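Local coordinates for Lmo0547 protein (Listeria monocytogenes, PDB 4R9N) that probably regulates transcription by binding specific DNA sequences, its putative sugar-binding domain likely sensing a carbohydrate effector, at residues 20-25 against 248-253. Numbering follows the deposited sequence. Where two conformers were deposited one is given.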
# COMPACT_ATOMS: atom_id res chain seq x y z
N ALA A 20 -5.37 -15.19 -0.34
CA ALA A 20 -5.45 -14.59 0.98
C ALA A 20 -4.49 -15.32 1.90
O ALA A 20 -4.51 -16.56 1.97
CB ALA A 20 -6.89 -14.57 1.49
N ILE A 21 -3.60 -14.58 2.56
CA ILE A 21 -2.71 -15.14 3.53
C ILE A 21 -3.14 -14.69 4.93
O ILE A 21 -3.20 -13.47 5.20
CB ILE A 21 -1.29 -14.65 3.26
CG1 ILE A 21 -0.84 -15.13 1.87
CG2 ILE A 21 -0.39 -15.13 4.39
CD1 ILE A 21 0.18 -14.20 1.20
N VAL A 22 -3.59 -15.62 5.75
CA VAL A 22 -4.18 -15.27 7.01
C VAL A 22 -3.24 -15.76 8.08
O VAL A 22 -2.87 -16.94 8.12
CB VAL A 22 -5.58 -15.89 7.27
CG1 VAL A 22 -6.06 -15.47 8.63
CG2 VAL A 22 -6.58 -15.43 6.25
N VAL A 23 -2.96 -14.87 9.02
CA VAL A 23 -1.94 -15.09 10.01
C VAL A 23 -2.62 -15.35 11.34
O VAL A 23 -3.45 -14.57 11.75
CB VAL A 23 -1.01 -13.83 10.06
CG1 VAL A 23 -0.18 -13.81 11.30
CG2 VAL A 23 -0.13 -13.80 8.80
N ALA A 24 -2.28 -16.44 12.01
CA ALA A 24 -2.92 -16.81 13.26
C ALA A 24 -2.32 -16.04 14.39
O ALA A 24 -1.14 -16.11 14.63
CB ALA A 24 -2.78 -18.31 13.53
N THR A 25 -3.14 -15.27 15.09
CA THR A 25 -2.69 -14.54 16.24
C THR A 25 -3.08 -15.38 17.44
O THR A 25 -4.19 -15.93 17.50
CB THR A 25 -3.39 -13.18 16.35
OG1 THR A 25 -4.80 -13.37 16.30
CG2 THR A 25 -2.99 -12.24 15.20
N ARG A 248 -8.06 -12.40 13.13
CA ARG A 248 -9.01 -11.47 13.77
C ARG A 248 -9.65 -10.51 12.74
O ARG A 248 -10.87 -10.29 12.75
CB ARG A 248 -8.28 -10.69 14.87
CG ARG A 248 -9.14 -10.19 16.02
CD ARG A 248 -8.37 -10.28 17.34
NE ARG A 248 -7.00 -9.77 17.23
CZ ARG A 248 -6.01 -10.01 18.09
NH1 ARG A 248 -4.82 -9.48 17.87
NH2 ARG A 248 -6.20 -10.75 19.16
N MSE A 249 -8.83 -9.94 11.85
CA MSE A 249 -9.33 -9.06 10.80
C MSE A 249 -10.15 -9.87 9.84
O MSE A 249 -11.17 -9.40 9.36
CB MSE A 249 -8.20 -8.43 10.01
CG MSE A 249 -8.67 -7.61 8.82
SE MSE A 249 -9.53 -5.91 9.38
CE MSE A 249 -8.32 -5.69 10.91
N ALA A 250 -9.69 -11.07 9.49
CA ALA A 250 -10.46 -11.91 8.57
C ALA A 250 -11.89 -12.20 9.10
O ALA A 250 -12.87 -12.14 8.34
CB ALA A 250 -9.72 -13.17 8.28
N GLU A 251 -12.02 -12.49 10.38
CA GLU A 251 -13.33 -12.83 10.97
C GLU A 251 -14.26 -11.65 10.85
O GLU A 251 -15.45 -11.79 10.54
CB GLU A 251 -13.18 -13.28 12.42
CG GLU A 251 -12.57 -14.67 12.55
CD GLU A 251 -11.91 -14.97 13.90
OE1 GLU A 251 -12.00 -14.13 14.83
OE2 GLU A 251 -11.30 -16.06 14.05
N TYR A 252 -13.69 -10.48 11.09
CA TYR A 252 -14.42 -9.26 11.13
C TYR A 252 -14.87 -8.83 9.75
O TYR A 252 -15.91 -8.20 9.62
CB TYR A 252 -13.51 -8.19 11.76
CG TYR A 252 -14.21 -6.94 12.18
CD1 TYR A 252 -15.48 -6.98 12.79
CD2 TYR A 252 -13.61 -5.69 11.99
CE1 TYR A 252 -16.13 -5.81 13.17
CE2 TYR A 252 -14.26 -4.52 12.36
CZ TYR A 252 -15.51 -4.58 12.96
OH TYR A 252 -16.12 -3.41 13.34
N ILE A 253 -14.10 -9.12 8.71
CA ILE A 253 -14.52 -8.73 7.37
C ILE A 253 -15.28 -9.82 6.62
O ILE A 253 -15.82 -9.55 5.57
CB ILE A 253 -13.36 -8.18 6.50
CG1 ILE A 253 -12.32 -9.24 6.16
CG2 ILE A 253 -12.71 -6.99 7.18
CD1 ILE A 253 -11.30 -8.75 5.13
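R248, near the start of the C-terminal helix, extends its side chain past T25, which follows the edge strand 19-23. The chain leaves CB with CG anti to the backbone N (chi1 -153°) and then bends at chi2 and chi3, which turns the guanidinium back over the threonine. R248 CB lies 4.6 Å from T25 OG1; R248 CG swings out to 5.4 Å from T25 OG1, and CD and NE return toward it. At the tip, R248 CZ lies 4.0 Å from T25 OG1, with NH2 and NH1 only slightly more distant. The hydroxyl oxygen therefore sits over the centre of one guanidinium face. At this distance and above the plane, it is not placed to receive a guanidinium N-H; the contact is a non-hydrogen-bonded approach of an oxygen to a flat cation, perhaps with weak electrostatic attraction, and the two side chains cross at about a right angle. The polar groups bond elsewhere: T25 OG1 with D247 OD1, and R248 NH1 with the carbonyl of M28. R248 was modelled in two conformers, so this describes one of them.

Farther along, the contact becomes apolar. V22 directs its side chain at the helix, and its CG1 meets A250 CB at 4.3 Å, a loose touch between buried groups. Both residues also pack on L11, so strand 19-23 and helices 3-15 and 247-253 meet there.

Strand 19-23 is the outermost strand of the parallel, Rossmann-like sheet at this end and pairs with strand 242-246, from which helix 247-253 directly continues. V22 points from the sheet face covered by helix 3-15, and A250 packs there from its own helix, whereas I21 and V23 pack against helix 30-49; R248 touches A33 of the same helix.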